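Local coordinates for protein TSE2 (PDB 5AKO) that is secreted into recipient cells by the H1 type VI secretion system, where it likely acts as a NAD-dependent cytotoxin on prokaryotic and eukaryotic cells, at residues 28-40 against 99-111. Numbering follows the deposited sequence.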
ATOM      1  N   LYS C  28     -33.045  -9.610   4.538  1.00 41.63           N
ATOM      2  CA  LYS C  28     -33.580  -9.151   3.290  1.00 41.16           C
ATOM      3  C   LYS C  28     -32.761  -7.961   2.897  1.00 40.51           C
ATOM      4  O   LYS C  28     -32.379  -7.161   3.755  1.00 44.94           O
ATOM      5  CB  LYS C  28     -35.030  -8.687   3.439  1.00 41.73           C
ATOM      6  CG  LYS C  28     -36.053  -9.666   2.891  1.00 47.44           C
ATOM      7  N   THR C  29     -32.499  -7.821   1.608  1.00 38.61           N
ATOM      8  CA  THR C  29     -31.850  -6.621   1.125  1.00 38.16           C
ATOM      9  C   THR C  29     -32.818  -5.441   1.174  1.00 37.39           C
ATOM     10  O   THR C  29     -34.011  -5.600   0.980  1.00 40.63           O
ATOM     11  CB  THR C  29     -31.403  -6.798  -0.320  1.00 36.72           C
ATOM     12  OG1 THR C  29     -32.523  -7.206  -1.122  1.00 36.62           O
ATOM     13  CG2 THR C  29     -30.338  -7.824  -0.390  1.00 37.55           C
ATOM     14  N   SER C  30     -32.292  -4.261   1.404  1.00 37.98           N
ATOM     15  CA  SER C  30     -33.126  -3.100   1.634  1.00 44.74           C
ATOM     16  C   SER C  30     -33.021  -2.163   0.469  1.00 43.54           C
ATOM     17  O   SER C  30     -33.582  -1.100   0.479  1.00 48.43           O
ATOM     18  CB  SER C  30     -32.697  -2.386   2.933  1.00 46.73           C
ATOM     19  OG  SER C  30     -31.336  -2.005   2.889  1.00 48.39           O
ATOM     20  N   LEU C  31     -32.342  -2.603  -0.559  1.00 46.62           N
ATOM     21  CA  LEU C  31     -31.921  -1.752  -1.639  1.00 45.64           C
ATOM     22  C   LEU C  31     -31.721  -2.643  -2.835  1.00 37.23           C
ATOM     23  O   LEU C  31     -31.320  -3.791  -2.674  1.00 38.35           O
ATOM     24  CB  LEU C  31     -30.564  -1.191  -1.274  1.00 54.24           C
ATOM     25  CG  LEU C  31     -30.284   0.218  -1.727  1.00 57.68           C
ATOM     26  CD1 LEU C  31     -30.786   1.190  -0.674  1.00 63.88           C
ATOM     27  CD2 LEU C  31     -28.788   0.344  -1.919  1.00 56.75           C
ATOM     28  N   THR C  32     -31.956  -2.104  -4.022  1.00 36.01           N
ATOM     29  CA  THR C  32     -31.641  -2.805  -5.261  1.00 34.65           C
ATOM     30  C   THR C  32     -30.149  -2.701  -5.563  1.00 35.52           C
ATOM     31  O   THR C  32     -29.603  -1.614  -5.579  1.00 39.82           O
ATOM     32  CB  THR C  32     -32.479  -2.296  -6.451  1.00 36.47           C
ATOM     33  OG1 THR C  32     -33.850  -2.525  -6.147  1.00 34.24           O
ATOM     34  CG2 THR C  32     -32.183  -3.078  -7.768  1.00 36.54           C
ATOM     35  N   LEU C  33     -29.527  -3.857  -5.789  1.00 32.62           N
ATOM     36  CA  LEU C  33     -28.102  -4.011  -6.069  1.00 30.91           C
ATOM     37  C   LEU C  33     -27.902  -4.703  -7.439  1.00 30.21           C
ATOM     38  O   LEU C  33     -28.717  -5.529  -7.849  1.00 29.73           O
ATOM     39  CB  LEU C  33     -27.430  -4.847  -4.950  1.00 28.51           C
ATOM     40  CG  LEU C  33     -27.570  -4.225  -3.531  1.00 25.96           C
ATOM     41  CD1 LEU C  33     -27.256  -5.179  -2.389  1.00 25.01           C
ATOM     42  CD2 LEU C  33     -26.690  -3.010  -3.403  1.00 26.79           C
ATOM     43  N   TYR C  34     -26.810  -4.374  -8.100  1.00 26.93           N
ATOM     44  CA  TYR C  34     -26.552  -4.777  -9.460  1.00 29.25           C
ATOM     45  C   TYR C  34     -25.167  -5.409  -9.545  1.00 30.97           C
ATOM     46  O   TYR C  34     -24.191  -4.833  -9.081  1.00 28.45           O
ATOM     47  CB  TYR C  34     -26.569  -3.548 -10.390  1.00 28.57           C
ATOM     48  CG  TYR C  34     -27.863  -2.813 -10.416  1.00 32.27           C
ATOM     49  CD1 TYR C  34     -28.163  -1.831  -9.440  1.00 32.83           C
ATOM     50  CD2 TYR C  34     -28.823  -3.078 -11.401  1.00 35.91           C
ATOM     51  CE1 TYR C  34     -29.361  -1.139  -9.461  1.00 32.37           C
ATOM     52  CE2 TYR C  34     -30.040  -2.378 -11.435  1.00 35.27           C
ATOM     53  CZ  TYR C  34     -30.289  -1.400 -10.460  1.00 35.82           C
ATOM     54  OH  TYR C  34     -31.475  -0.700 -10.476  1.00 37.89           O
ATOM     55  N   ARG C  35     -25.081  -6.550 -10.224  1.00 31.90           N
ATOM     56  CA  ARG C  35     -23.836  -7.309 -10.395  1.00 30.50           C
ATOM     57  C   ARG C  35     -23.468  -7.280 -11.853  1.00 29.61           C
ATOM     58  O   ARG C  35     -24.243  -7.728 -12.688  1.00 33.83           O
ATOM     59  CB  ARG C  35     -24.113  -8.741  -9.959  1.00 31.73           C
ATOM     60  CG  ARG C  35     -23.100  -9.770 -10.380  1.00 32.51           C
ATOM     61  CD  ARG C  35     -21.819  -9.559  -9.637  1.00 33.83           C
ATOM     62  NE  ARG C  35     -20.848 -10.604  -9.881  1.00 32.66           N
ATOM     63  CZ  ARG C  35     -19.585 -10.573  -9.459  1.00 30.74           C
ATOM     64  NH1 ARG C  35     -19.105  -9.541  -8.769  1.00 36.89           N
ATOM     65  NH2 ARG C  35     -18.776 -11.558  -9.759  1.00 26.58           N
ATOM     66  N   ALA C  36     -22.318  -6.715 -12.188  1.00 31.31           N
ATOM     67  CA  ALA C  36     -21.855  -6.683 -13.571  1.00 31.49           C
ATOM     68  C   ALA C  36     -21.614  -8.129 -14.089  1.00 33.20           C
ATOM     69  O   ALA C  36     -21.128  -8.978 -13.347  1.00 31.74           O
ATOM     70  CB  ALA C  36     -20.582  -5.900 -13.678  1.00 30.91           C
ATOM     71  N   VAL C  37     -22.014  -8.363 -15.341  1.00 33.29           N
ATOM     72  CA  VAL C  37     -21.962  -9.643 -15.981  1.00 36.45           C
ATOM     73  C   VAL C  37     -21.116  -9.497 -17.241  1.00 36.35           C
ATOM     74  O   VAL C  37     -21.491  -8.792 -18.164  1.00 33.63           O
ATOM     75  CB  VAL C  37     -23.356 -10.137 -16.417  1.00 38.90           C
ATOM     76  CG1 VAL C  37     -23.235 -11.458 -17.172  1.00 40.30           C
ATOM     77  CG2 VAL C  37     -24.259 -10.334 -15.229  1.00 40.53           C
ATOM     78  N   PHE C  38     -19.973 -10.163 -17.244  1.00 39.38           N
ATOM     79  CA  PHE C  38     -19.110 -10.232 -18.406  1.00 43.96           C
ATOM     80  C   PHE C  38     -19.300 -11.613 -19.000  1.00 40.60           C
ATOM     81  O   PHE C  38     -18.814 -12.574 -18.451  1.00 36.11           O
ATOM     82  CB  PHE C  38     -17.660 -10.039 -17.986  1.00 47.57           C
ATOM     83  CG  PHE C  38     -17.381  -8.666 -17.463  1.00 49.11           C
ATOM     84  CD1 PHE C  38     -17.571  -8.368 -16.112  1.00 55.15           C
ATOM     85  CD2 PHE C  38     -16.980  -7.658 -18.312  1.00 46.82           C
ATOM     86  CE1 PHE C  38     -17.350  -7.079 -15.623  1.00 55.29           C
ATOM     87  CE2 PHE C  38     -16.749  -6.380 -17.829  1.00 53.12           C
ATOM     88  CZ  PHE C  38     -16.938  -6.085 -16.484  1.00 53.42           C
ATOM     89  N   LYS C  39     -20.026 -11.692 -20.111  1.00 44.88           N
ATOM     90  CA  LYS C  39     -20.455 -12.979 -20.662  1.00 50.84           C
ATOM     91  C   LYS C  39     -19.265 -13.905 -20.928  1.00 52.08           C
ATOM     92  O   LYS C  39     -19.373 -15.115 -20.811  1.00 50.84           O
ATOM     93  CB  LYS C  39     -21.318 -12.757 -21.929  1.00 50.15           C
ATOM     94  N   ALA C  40     -18.119 -13.301 -21.216  1.00 57.03           N
ATOM     95  CA  ALA C  40     -16.887 -14.028 -21.471  1.00 58.98           C
ATOM     96  C   ALA C  40     -16.407 -14.883 -20.288  1.00 58.41           C
ATOM     97  O   ALA C  40     -15.692 -15.876 -20.482  1.00 53.75           O
ATOM     98  CB  ALA C  40     -15.797 -13.049 -21.886  1.00 60.65           C
ATOM     99  N   GLY C  99     -15.143 -10.673  -0.905  1.00 26.28           N
ATOM    100  CA  GLY C  99     -16.442 -11.239  -1.287  1.00 28.75           C
ATOM    101  C   GLY C  99     -16.842 -10.776  -2.697  1.00 27.75           C
ATOM    102  O   GLY C  99     -15.982 -10.366  -3.481  1.00 23.80           O
ATOM    103  N   THR C 100     -18.121 -10.904  -3.032  1.00 25.64           N
ATOM    104  CA  THR C 100     -18.598 -10.574  -4.336  1.00 27.82           C
ATOM    105  C   THR C 100     -19.035  -9.104  -4.372  1.00 27.53           C
ATOM    106  O   THR C 100     -19.836  -8.696  -3.555  1.00 26.03           O
ATOM    107  CB  THR C 100     -19.822 -11.422  -4.711  1.00 30.74           C
ATOM    108  OG1 THR C 100     -19.471 -12.808  -4.690  1.00 35.28           O
ATOM    109  CG2 THR C 100     -20.305 -11.062  -6.089  1.00 30.81           C
ATOM    110  N   SER C 101     -18.564  -8.372  -5.376  1.00 30.58           N
ATOM    111  CA  SER C 101     -18.864  -6.956  -5.570  1.00 31.32           C
ATOM    112  C   SER C 101     -20.169  -6.722  -6.270  1.00 30.42           C
ATOM    113  O   SER C 101     -20.397  -7.269  -7.353  1.00 35.16           O
ATOM    114  CB  SER C 101     -17.786  -6.289  -6.401  1.00 31.79           C
ATOM    115  OG  SER C 101     -16.572  -6.157  -5.665  1.00 36.30           O
ATOM    116  N   VAL C 102     -21.019  -5.886  -5.657  1.00 28.54           N
ATOM    117  CA  VAL C 102     -22.175  -5.336  -6.341  1.00 25.16           C
ATOM    118  C   VAL C 102     -22.299  -3.845  -6.042  1.00 26.56           C
ATOM    119  O   VAL C 102     -21.647  -3.356  -5.125  1.00 27.56           O
ATOM    120  CB  VAL C 102     -23.451  -6.058  -5.954  1.00 25.91           C
ATOM    121  CG1 VAL C 102     -23.421  -7.481  -6.453  1.00 24.64           C
ATOM    122  CG2 VAL C 102     -23.682  -6.006  -4.457  1.00 26.19           C
ATOM    123  N   PHE C 103     -23.128  -3.128  -6.802  1.00 25.36           N
ATOM    124  CA  PHE C 103     -23.284  -1.688  -6.627  1.00 25.89           C
ATOM    125  C   PHE C 103     -24.769  -1.350  -6.568  1.00 29.40           C
ATOM    126  O   PHE C 103     -25.615  -2.187  -6.885  1.00 24.37           O
ATOM    127  CB  PHE C 103     -22.687  -0.970  -7.810  1.00 26.27           C
ATOM    128  CG  PHE C 103     -21.223  -1.135  -7.925  1.00 26.29           C
ATOM    129  CD1 PHE C 103     -20.370  -0.333  -7.189  1.00 25.73           C
ATOM    130  CD2 PHE C 103     -20.699  -2.115  -8.725  1.00 28.13           C
ATOM    131  CE1 PHE C 103     -19.007  -0.477  -7.272  1.00 26.51           C
ATOM    132  CE2 PHE C 103     -19.330  -2.249  -8.841  1.00 27.51           C
ATOM    133  CZ  PHE C 103     -18.490  -1.424  -8.108  1.00 27.36           C
ATOM    134  N   ASP C 104     -25.055  -0.098  -6.238  1.00 30.06           N
ATOM    135  CA  ASP C 104     -26.432   0.372  -6.062  1.00 32.39           C
ATOM    136  C   ASP C 104     -26.969   1.127  -7.289  1.00 32.74           C
ATOM    137  O   ASP C 104     -27.993   1.800  -7.213  1.00 28.55           O
ATOM    138  CB  ASP C 104     -26.538   1.247  -4.781  1.00 32.47           C
ATOM    139  CG  ASP C 104     -25.790   2.587  -4.903  1.00 35.63           C
ATOM    140  OD1 ASP C 104     -24.868   2.731  -5.773  1.00 38.15           O
ATOM    141  OD2 ASP C 104     -26.108   3.499  -4.098  1.00 40.77           O
ATOM    142  N   ARG C 105     -26.272   1.047  -8.407  1.00 35.53           N
ATOM    143  CA  ARG C 105     -26.883   1.460  -9.663  1.00 39.73           C
ATOM    144  C   ARG C 105     -26.317   0.615 -10.778  1.00 41.59           C
ATOM    145  O   ARG C 105     -25.345  -0.119 -10.563  1.00 36.72           O
ATOM    146  CB  ARG C 105     -26.675   2.954  -9.935  1.00 40.00           C
ATOM    147  CG  ARG C 105     -25.279   3.319 -10.357  1.00 42.63           C
ATOM    148  CD  ARG C 105     -25.123   4.814 -10.634  1.00 44.07           C
ATOM    149  NE  ARG C 105     -23.713   5.102 -10.933  1.00 44.10           N
ATOM    150  CZ  ARG C 105     -23.113   4.893 -12.112  1.00 45.04           C
ATOM    151  NH1 ARG C 105     -23.782   4.383 -13.143  1.00 42.54           N
ATOM    152  NH2 ARG C 105     -21.825   5.206 -12.261  1.00 42.30           N
ATOM    153  N   ALA C 106     -26.924   0.736 -11.966  1.00 41.60           N
ATOM    154  CA  ALA C 106     -26.568  -0.069 -13.138  1.00 37.53           C
ATOM    155  C   ALA C 106     -25.486   0.560 -13.986  1.00 38.33           C
ATOM    156  O   ALA C 106     -25.343   1.774 -14.037  1.00 35.49           O
ATOM    157  CB  ALA C 106     -27.798  -0.275 -14.009  1.00 38.66           C
ATOM    158  N   GLY C 107     -24.750  -0.275 -14.709  1.00 36.91           N
ATOM    159  CA  GLY C 107     -23.857   0.236 -15.733  1.00 35.90           C
ATOM    160  C   GLY C 107     -22.587   0.843 -15.154  1.00 38.17           C
ATOM    161  O   GLY C 107     -21.862   1.532 -15.831  1.00 37.38           O
ATOM    162  N   VAL C 108     -22.302   0.555 -13.895  1.00 38.96           N
ATOM    163  CA  VAL C 108     -21.100   1.084 -13.247  1.00 40.31           C
ATOM    164  C   VAL C 108     -19.877   0.620 -14.020  1.00 40.07           C
ATOM    165  O   VAL C 108     -18.967   1.394 -14.245  1.00 43.30           O
ATOM    166  CB  VAL C 108     -21.014   0.630 -11.767  1.00 42.95           C
ATOM    167  CG1 VAL C 108     -19.678   1.021 -11.147  1.00 43.59           C
ATOM    168  CG2 VAL C 108     -22.155   1.238 -10.956  1.00 41.60           C
ATOM    169  N   LEU C 109     -19.878  -0.640 -14.444  1.00 37.10           N
ATOM    170  CA  LEU C 109     -18.830  -1.146 -15.263  1.00 39.41           C
ATOM    171  C   LEU C 109     -19.256  -1.042 -16.751  1.00 42.04           C
ATOM    172  O   LEU C 109     -20.021  -1.874 -17.271  1.00 37.22           O
ATOM    173  CB  LEU C 109     -18.531  -2.588 -14.880  1.00 44.25           C
ATOM    174  CG  LEU C 109     -17.689  -2.842 -13.635  1.00 44.08           C
ATOM    175  CD1 LEU C 109     -18.476  -2.549 -12.397  1.00 48.16           C
ATOM    176  CD2 LEU C 109     -17.235  -4.280 -13.600  1.00 46.66           C
ATOM    177  N   ARG C 110     -18.728  -0.033 -17.423  1.00 38.11           N
ATOM    178  CA  ARG C 110     -19.198   0.307 -18.750  1.00 43.22           C
ATOM    179  C   ARG C 110     -18.959  -0.797 -19.763  1.00 44.40           C
ATOM    180  O   ARG C 110     -19.782  -1.013 -20.642  1.00 45.00           O
ATOM    181  CB  ARG C 110     -18.628   1.679 -19.194  1.00 45.41           C
ATOM    182  CG  ARG C 110     -19.403   2.846 -18.531  1.00 47.70           C
ATOM    183  CD  ARG C 110     -18.556   4.009 -18.004  1.00 52.39           C
ATOM    184  NE  ARG C 110     -18.409   5.150 -18.925  1.00 49.02           N
ATOM    185  N   ARG C 111     -17.897  -1.563 -19.590  1.00 44.69           N
ATOM    186  CA  ARG C 111     -17.601  -2.592 -20.549  1.00 42.83           C
ATOM    187  C   ARG C 111     -18.246  -3.947 -20.269  1.00 44.53           C
ATOM    188  O   ARG C 111     -17.851  -4.915 -20.878  1.00 47.09           O
ATOM    189  CB  ARG C 111     -16.098  -2.726 -20.668  1.00 47.02           C
ATOM    190  CG  ARG C 111     -15.513  -1.602 -21.519  1.00 48.77           C
ATOM    191  CD  ARG C 111     -14.089  -1.263 -21.094  1.00 52.35           C
ATOM    192  NE  ARG C 111     -13.539  -0.015 -21.639  1.00 58.44           N
ATOM    193  CZ  ARG C 111     -13.610   1.191 -21.062  1.00 62.70           C
ATOM    194  NH1 ARG C 111     -14.260   1.365 -19.910  1.00 67.55           N
ATOM    195  NH2 ARG C 111     -13.030   2.247 -21.652  1.00 63.50           N
TER
HETATM  196  O   HOH W   1     -30.464   1.026  -5.924  1.00 38.19           O
HETATM  197  O   HOH W   2     -16.236  -9.496  -6.840  1.00 30.95           O
HETATM  198  O   HOH W   3     -20.590  -5.786  -9.971  1.00 39.36           O
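Tyr34 and Phe103 form the one antiparallel bridge between strands 33-37 and 100-103, a hydrogen-bonded pair whose short segments cross at 122°. Tyr34 N donates to Phe103 O (2.8 Å) and Phe103 N to Tyr34 O (3.0 Å). One residue on, the Arg35 side chain, bent at chi2 (69°), carries NH1 to Ser101 O at 3.0 Å, in the carbonyl plane and on a lone pair. Thr100 CG2 covers a face of the same guanidinium, whose NE is hydrogen-bonded to Leu65 O. Packing is tight here, with Val102 CB against Tyr34 O and the Tyr34 ring against the 104-106 backbone; further along, Leu109 CD2 meets the edge of the Phe38 ring and lies 3.7 Å from Ala36 CB. The looser side holds exposed Ala106, its CB over the Tyr34 ring as a CH-pi contact, 4.2 Å from the centroid, and a water joining Thr32 O to Asp104 O. Another protein's chain packs on Phe38, Ser101 and Phe103. Strand 33-37 also pairs with 114-118, and 100-103 with 141-148, so the bridge couples two small sheets of the Tse2 ADP-ribosyltransferase toxin family region; Ser101 O, taking Arg35 NH1 and a water bound to Ala36 N, probably makes up for a direct backbone bond.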